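Local coordinates for core protein VP4 (Bluetongue virus, PDB 2JHP), which caps viral RNA as a multifunctional enzyme of the virus core, binding guanine and S-adenosyl-L-homocysteine, at residues Val532-Thr536 / Glu621-Lys625; Ile616-Arg620 / Leu638-Arg642. All coordinates share one frame; numbering follows the deposited sequence.

Contact 1 of 2, residues Val532-Thr536 / Glu621-Lys625; sequences VRNPT and EYKRK
The ammonium group of Lys625 reaches across to Asn534 and donates from NZ to OD1 at 2.8 Å. This donor meets the amide oxygen at a C=O...N angle of 111° and stands 33° out of the carbonyl plane. A second, weak bond runs from Lys625 NZ to Pro535 O at 3.3 Å, so the ammonium group bridges Asn534 OD1 and, more weakly, the main-chain oxygen of the next residue. Lys625 CE packs against the amide at 3.4 Å from Asn534 ND2 and passes 4.1 Å from Thr536 CB.

Alongside, Thr536 OG1 gives a weak hydrogen bond to Glu621 OE2 at 3.1 Å. Glu621 and Lys625, one turn apart, present the same face of the helix to Asn534, Pro535 and Thr536. Torsions bring the polar ends together: Asn534 CG lies opposite its main-chain nitrogen, and the Lys625 chain bends at chi2 and again about CD-CE (chi4 -73°), turning NZ toward the two oxygens.

Thr536 precedes an unmodelled stretch. The contact lies at the surface, joining residues 534-536, just after helix 523-533, to helix 612-625, while Tyr556 of helix 551-561 touches both Thr536 and Lys625.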
ATOM      1  N   VAL A 532      12.408 -12.600 -35.630  1.00-11.14           N
ATOM      2  CA  VAL A 532      11.947 -11.871 -36.824  1.00 -9.56           C
ATOM      3  C   VAL A 532      12.150 -10.352 -36.689  1.00 12.17           C
ATOM      4  O   VAL A 532      12.053  -9.631 -37.690  1.00 11.18           O
ATOM      5  CB  VAL A 532      10.475 -12.190 -37.220  1.00-10.91           C
ATOM      6  CG1 VAL A 532      10.301 -13.666 -37.517  1.00 13.39           C
ATOM      7  CG2 VAL A 532       9.500 -11.725 -36.147  1.00  8.01           C
ATOM      8  N   ARG A 533      12.445  -9.884 -35.470  1.00 13.31           N
ATOM      9  CA  ARG A 533      12.733  -8.461 -35.224  1.00 20.91           C
ATOM     10  C   ARG A 533      14.193  -8.099 -34.941  1.00 23.34           C
ATOM     11  O   ARG A 533      14.712  -7.148 -35.521  1.00 17.67           O
ATOM     12  CB  ARG A 533      11.834  -7.897 -34.126  1.00 23.33           C
ATOM     13  CG  ARG A 533      10.526  -7.399 -34.668  1.00 31.58           C
ATOM     14  CD  ARG A 533       9.608  -6.930 -33.580  1.00 17.90           C
ATOM     15  NE  ARG A 533       8.442  -6.278 -34.172  1.00 21.41           N
ATOM     16  CZ  ARG A 533       7.252  -6.190 -33.595  1.00 23.54           C
ATOM     17  NH1 ARG A 533       7.044  -6.723 -32.396  1.00 45.34           N
ATOM     18  NH2 ARG A 533       6.261  -5.583 -34.232  1.00 23.95           N
ATOM     19  N   ASN A 534      14.843  -8.828 -34.037  1.00 20.52           N
ATOM     20  CA  ASN A 534      16.244  -8.571 -33.694  1.00 25.63           C
ATOM     21  C   ASN A 534      17.026  -9.873 -33.458  1.00 21.06           C
ATOM     22  O   ASN A 534      17.308 -10.247 -32.314  1.00 33.13           O
ATOM     23  CB  ASN A 534      16.342  -7.624 -32.490  1.00 25.55           C
ATOM     24  CG  ASN A 534      17.779  -7.409 -32.014  1.00 59.30           C
ATOM     25  OD1 ASN A 534      18.677  -7.084 -32.800  1.00 33.78           O
ATOM     26  ND2 ASN A 534      17.997  -7.586 -30.715  1.00 33.85           N
ATOM     27  N   PRO A 535      17.373 -10.570 -34.550  1.00 30.29           N
ATOM     28  CA  PRO A 535      18.035 -11.865 -34.473  1.00 29.54           C
ATOM     29  C   PRO A 535      19.481 -11.743 -34.030  1.00 36.79           C
ATOM     30  O   PRO A 535      20.077 -10.672 -34.137  1.00 25.51           O
ATOM     31  CB  PRO A 535      17.987 -12.362 -35.919  1.00 29.49           C
ATOM     32  CG  PRO A 535      17.978 -11.129 -36.735  1.00 40.53           C
ATOM     33  CD  PRO A 535      17.153 -10.150 -35.946  1.00 11.98           C
ATOM     34  N   THR A 536      20.027 -12.845 -33.531  1.00 20.22           N
ATOM     35  CA  THR A 536      21.444 -12.922 -33.184  1.00 21.69           C
ATOM     36  C   THR A 536      22.174 -13.741 -34.234  1.00 21.12           C
ATOM     37  O   THR A 536      21.697 -13.847 -35.362  1.00 19.06           O
ATOM     38  CB  THR A 536      21.685 -13.498 -31.752  1.00  8.90           C
ATOM     39  OG1 THR A 536      23.081 -13.764 -31.574  1.00 44.25           O
ATOM     40  CG2 THR A 536      20.883 -14.784 -31.510  1.00 40.96           C
ATOM     41  N   GLU A 621      26.237 -13.610 -25.194  1.00-10.25           N
ATOM     42  CA  GLU A 621      25.431 -13.223 -26.342  1.00-11.67           C
ATOM     43  C   GLU A 621      24.538 -12.051 -25.982  1.00-19.04           C
ATOM     44  O   GLU A 621      24.273 -11.185 -26.820  1.00-15.93           O
ATOM     45  CB  GLU A 621      24.589 -14.401 -26.838  1.00-17.86           C
ATOM     46  CG  GLU A 621      24.156 -14.276 -28.294  1.00-11.28           C
ATOM     47  CD  GLU A 621      25.334 -14.083 -29.237  1.00-13.92           C
ATOM     48  OE1 GLU A 621      26.132 -15.031 -29.409  1.00 82.78           O
ATOM     49  OE2 GLU A 621      25.462 -12.974 -29.800  1.00 10.20           O
ATOM     50  N   TYR A 622      24.091 -12.021 -24.730  1.00-18.36           N
ATOM     51  CA  TYR A 622      23.214 -10.958 -24.260  1.00-15.34           C
ATOM     52  C   TYR A 622      23.933  -9.609 -24.141  1.00-17.24           C
ATOM     53  O   TYR A 622      23.452  -8.599 -24.668  1.00-14.32           O
ATOM     54  CB  TYR A 622      22.550 -11.343 -22.936  1.00-16.16           C
ATOM     55  CG  TYR A 622      21.663 -10.251 -22.390  1.00-11.09           C
ATOM     56  CD1 TYR A 622      20.344 -10.108 -22.832  1.00-10.39           C
ATOM     57  CD2 TYR A 622      22.143  -9.350 -21.442  1.00-15.21           C
ATOM     58  CE1 TYR A 622      19.522  -9.098 -22.339  1.00  2.12           C
ATOM     59  CE2 TYR A 622      21.335  -8.342 -20.946  1.00  6.36           C
ATOM     60  CZ  TYR A 622      20.023  -8.224 -21.396  1.00 -1.72           C
ATOM     61  OH  TYR A 622      19.229  -7.222 -20.903  1.00 26.14           O
ATOM     62  N   LYS A 623      25.079  -9.599 -23.453  1.00 -9.90           N
ATOM     63  CA  LYS A 623      25.859  -8.370 -23.271  1.00 -0.62           C
ATOM     64  C   LYS A 623      26.484  -7.892 -24.577  1.00  2.86           C
ATOM     65  O   LYS A 623      26.712  -6.694 -24.756  1.00  7.19           O
ATOM     66  CB  LYS A 623      26.935  -8.532 -22.184  1.00 -6.86           C
ATOM     67  CG  LYS A 623      28.261  -9.153 -22.627  1.00 14.07           C
ATOM     68  CD  LYS A 623      29.385  -8.747 -21.687  1.00 40.59           C
ATOM     69  CE  LYS A 623      30.717  -9.345 -22.103  1.00  3.39           C
ATOM     70  NZ  LYS A 623      31.784  -8.961 -21.142  1.00  4.85           N
ATOM     71  N   ARG A 624      26.757  -8.835 -25.480  1.00 -2.20           N
ATOM     72  CA  ARG A 624      27.302  -8.522 -26.798  1.00  0.70           C
ATOM     73  C   ARG A 624      26.248  -7.813 -27.644  1.00 -6.03           C
ATOM     74  O   ARG A 624      26.584  -7.055 -28.555  1.00 -4.51           O
ATOM     75  CB  ARG A 624      27.793  -9.794 -27.496  1.00 -2.69           C
ATOM     76  CG  ARG A 624      29.144  -9.649 -28.197  1.00  8.25           C
ATOM     77  CD  ARG A 624      29.028  -9.603 -29.717  1.00  1.14           C
ATOM     78  NE  ARG A 624      28.182  -8.512 -30.198  1.00 30.49           N
ATOM     79  CZ  ARG A 624      28.232  -7.998 -31.426  1.00  2.94           C
ATOM     80  NH1 ARG A 624      29.103  -8.459 -32.320  1.00 13.06           N
ATOM     81  NH2 ARG A 624      27.415  -7.008 -31.761  1.00 41.12           N
ATOM     82  N   LYS A 625      24.976  -8.057 -27.336  1.00 -8.88           N
ATOM     83  CA  LYS A 625      23.881  -7.364 -28.004  1.00 -8.01           C
ATOM     84  C   LYS A 625      23.566  -6.015 -27.364  1.00 -9.41           C
ATOM     85  O   LYS A 625      22.928  -5.166 -27.991  1.00 -8.68           O
ATOM     86  CB  LYS A 625      22.627  -8.235 -28.062  1.00 -6.94           C
ATOM     87  CG  LYS A 625      22.475  -9.000 -29.360  1.00 -9.16           C
ATOM     88  CD  LYS A 625      21.008  -9.134 -29.724  1.00 12.88           C
ATOM     89  CE  LYS A 625      20.831  -9.478 -31.189  1.00-13.93           C
ATOM     90  NZ  LYS A 625      21.112  -8.316 -32.083  1.00-13.24           N
TER

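Contact 2 of 2, residues Ile616-Arg620 / Leu638-Arg642; sequences IAALR and LELLR
The carbonyl oxygen of Ile616 accepts the helical hydrogen bond from Arg620 N at 3.0 Å and is also brushed by Leu638 CD2, 3.6 Å away. That methyl is the centre of the apolar contact. It lies 3.9 Å from Ile616 CB and 3.8 Å from Leu619 CB, and the Arg620 CG methylene borders it more distantly, so one leucine branch fits among three side chains of a single helical turn. The Leu638 side chain is set nearly perpendicular to that of Ile616. Farther along, Ile616 CG2 meets Leu641 CB at 3.7 Å, where the two side chains lie alongside and point opposite ways.

On the exposed side two arginines converge without bonding. Arg642 NH1 comes to the edge of the Arg620 guanidinium, 3.2 Å from Arg620 NH2, and the two planes are turned 53° apart. Both groups are donors of like charge, so the approach is probably unfavourable unless offset by surroundings such as solvent. Arg642 reaches this place through a bend at chi3 (62°), which also lays its NH1 3.9 Å from Ile616 CD1.

Arg642 is the first residue to leave helical geometry after helix 635-641, which runs roughly antiparallel to helix 612-625 in a helical hairpin. Towards the interior, Phe572 of helix 568-576 touches both Leu619 and Leu641, Leu576 adds to Leu641, and helix 551-561 covers Leu619 and Ala618 through Leu555.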
ATOM      1  N   ILE A 616      26.730 -19.439 -19.704  1.00-11.96           N
ATOM      2  CA  ILE A 616      27.688 -18.351 -19.935  1.00-13.31           C
ATOM      3  C   ILE A 616      27.665 -17.866 -21.390  1.00 -9.23           C
ATOM      4  O   ILE A 616      27.866 -16.670 -21.650  1.00-13.52           O
ATOM      5  CB  ILE A 616      29.143 -18.675 -19.451  1.00  1.59           C
ATOM      6  CG1 ILE A 616      29.763 -19.852 -20.209  1.00-10.28           C
ATOM      7  CG2 ILE A 616      29.169 -18.925 -17.952  1.00-13.48           C
ATOM      8  CD1 ILE A 616      30.645 -19.454 -21.385  1.00 37.50           C
ATOM      9  N   ALA A 617      27.409 -18.793 -22.321  1.00  0.68           N
ATOM     10  CA  ALA A 617      27.211 -18.462 -23.738  1.00 -2.74           C
ATOM     11  C   ALA A 617      26.004 -17.535 -23.928  1.00-12.71           C
ATOM     12  O   ALA A 617      26.067 -16.580 -24.712  1.00 -7.81           O
ATOM     13  CB  ALA A 617      27.056 -19.732 -24.583  1.00  1.44           C
ATOM     14  N   ALA A 618      24.919 -17.812 -23.204  1.00-11.25           N
ATOM     15  CA  ALA A 618      23.729 -16.973 -23.263  1.00-11.69           C
ATOM     16  C   ALA A 618      24.057 -15.559 -22.793  1.00-17.42           C
ATOM     17  O   ALA A 618      23.729 -14.586 -23.487  1.00-18.47           O
ATOM     18  CB  ALA A 618      22.587 -17.574 -22.436  1.00 -7.46           C
ATOM     19  N   LEU A 619      24.716 -15.457 -21.633  1.00-16.40           N
ATOM     20  CA  LEU A 619      25.058 -14.165 -21.028  1.00-11.76           C
ATOM     21  C   LEU A 619      25.973 -13.335 -21.927  1.00 -7.57           C
ATOM     22  O   LEU A 619      25.782 -12.126 -22.074  1.00  5.29           O
ATOM     23  CB  LEU A 619      25.698 -14.344 -19.639  1.00-20.00           C
ATOM     24  CG  LEU A 619      24.914 -14.279 -18.308  1.00 10.57           C
ATOM     25  CD1 LEU A 619      23.827 -13.194 -18.292  1.00-16.89           C
ATOM     26  CD2 LEU A 619      24.327 -15.626 -17.909  1.00 15.79           C
ATOM     27  N   ARG A 620      26.964 -13.994 -22.526  1.00 -6.22           N
ATOM     28  CA  ARG A 620      27.890 -13.341 -23.453  1.00 -4.28           C
ATOM     29  C   ARG A 620      27.144 -12.795 -24.656  1.00 -5.24           C
ATOM     30  O   ARG A 620      27.381 -11.661 -25.080  1.00  1.65           O
ATOM     31  CB  ARG A 620      28.971 -14.307 -23.925  1.00 -2.14           C
ATOM     32  CG  ARG A 620      30.131 -14.463 -22.974  1.00-10.56           C
ATOM     33  CD  ARG A 620      31.308 -15.096 -23.700  1.00  8.04           C
ATOM     34  NE  ARG A 620      32.191 -15.801 -22.776  1.00-19.24           N
ATOM     35  CZ  ARG A 620      33.308 -16.433 -23.125  1.00 15.94           C
ATOM     36  NH1 ARG A 620      33.707 -16.455 -24.394  1.00-20.00           N
ATOM     37  NH2 ARG A 620      34.030 -17.044 -22.193  1.00 -9.43           N
ATOM     38  N   LEU A 638      28.605 -13.940 -14.865  1.00 -6.12           N
ATOM     39  CA  LEU A 638      29.592 -14.651 -15.680  1.00 -1.51           C
ATOM     40  C   LEU A 638      30.734 -15.156 -14.811  1.00 -7.56           C
ATOM     41  O   LEU A 638      31.041 -16.345 -14.821  1.00-13.95           O
ATOM     42  CB  LEU A 638      30.139 -13.755 -16.795  1.00  3.19           C
ATOM     43  CG  LEU A 638      29.306 -13.595 -18.065  1.00 36.42           C
ATOM     44  CD1 LEU A 638      29.820 -12.417 -18.870  1.00  5.82           C
ATOM     45  CD2 LEU A 638      29.340 -14.866 -18.898  1.00  5.98           C
ATOM     46  N   GLU A 639      31.337 -14.246 -14.046  1.00-14.62           N
ATOM     47  CA  GLU A 639      32.398 -14.577 -13.092  1.00-19.41           C
ATOM     48  C   GLU A 639      31.880 -15.327 -11.852  1.00 -9.62           C
ATOM     49  O   GLU A 639      32.664 -15.681 -10.960  1.00 -0.34           O
ATOM     50  CB  GLU A 639      33.176 -13.320 -12.687  1.00-20.00           C
ATOM     51  CG  GLU A 639      33.986 -12.695 -13.817  1.00 -4.64           C
ATOM     52  CD  GLU A 639      35.030 -11.706 -13.318  1.00-18.99           C
ATOM     53  OE1 GLU A 639      36.076 -12.143 -12.781  1.00 -5.34           O
ATOM     54  OE2 GLU A 639      34.803 -10.485 -13.476  1.00 13.78           O
ATOM     55  N   LEU A 640      30.569 -15.563 -11.804  1.00 -5.95           N
ATOM     56  CA  LEU A 640      29.976 -16.428 -10.787  1.00 -5.60           C
ATOM     57  C   LEU A 640      29.788 -17.858 -11.291  1.00-12.52           C
ATOM     58  O   LEU A 640      30.014 -18.803 -10.542  1.00-13.76           O
ATOM     59  CB  LEU A 640      28.648 -15.862 -10.276  1.00 -2.60           C
ATOM     60  CG  LEU A 640      27.960 -16.635  -9.141  1.00  3.91           C
ATOM     61  CD1 LEU A 640      27.373 -15.678  -8.116  1.00  6.87           C
ATOM     62  CD2 LEU A 640      26.892 -17.601  -9.674  1.00  8.75           C
ATOM     63  N   LEU A 641      29.364 -18.019 -12.543  1.00-15.73           N
ATOM     64  CA  LEU A 641      29.165 -19.353 -13.108  1.00-12.86           C
ATOM     65  C   LEU A 641      30.485 -20.088 -13.358  1.00 -9.24           C
ATOM     66  O   LEU A 641      30.576 -21.296 -13.134  1.00 -7.88           O
ATOM     67  CB  LEU A 641      28.330 -19.299 -14.392  1.00 -7.74           C
ATOM     68  CG  LEU A 641      26.793 -19.375 -14.357  1.00-12.37           C
ATOM     69  CD1 LEU A 641      26.297 -20.349 -13.292  1.00-14.24           C
ATOM     70  CD2 LEU A 641      26.162 -18.013 -14.158  1.00-15.73           C
ATOM     71  N   ARG A 642      31.499 -19.348 -13.808  1.00 -8.63           N
ATOM     72  CA  ARG A 642      32.838 -19.901 -14.047  1.00 -7.93           C
ATOM     73  C   ARG A 642      33.681 -19.987 -12.768  1.00-11.80           C
ATOM     74  O   ARG A 642      34.908 -19.886 -12.816  1.00-13.36           O
ATOM     75  CB  ARG A 642      33.578 -19.118 -15.149  1.00 -3.89           C
ATOM     76  CG  ARG A 642      33.724 -17.610 -14.902  1.00  1.81           C
ATOM     77  CD  ARG A 642      34.178 -16.853 -16.159  1.00 -3.68           C
ATOM     78  NE  ARG A 642      33.220 -16.943 -17.271  1.00 -7.45           N
ATOM     79  CZ  ARG A 642      33.464 -16.512 -18.513  1.00 12.20           C
ATOM     80  NH1 ARG A 642      32.529 -16.647 -19.448  1.00  1.61           N
ATOM     81  NH2 ARG A 642      34.637 -15.948 -18.828  1.00  5.87           N
TER

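How the contacts relate
Helix 612-625 serves both contacts, with residues 616-620 and 621-625 following each other directly. The two centres are about 16 Å apart and, beyond this continuity of the chain, the segments do not touch across the contacts. Contact 1 is polar and superficial; contact 2 is partly buried and mostly apolar. Helix 551-561 backs both, through Tyr556 at contact 1 and Leu555 and Leu559 at contact 2. Each centre lies about 38 Å from the centre of the chain, on the same side of it. None of the contacting residues belongs to the guanine or S-adenosyl-L-homocysteine pockets; contact 1 joins the loop after helix 523-533 to helix 612-625, and contact 2 packs that helix on helix 635-641.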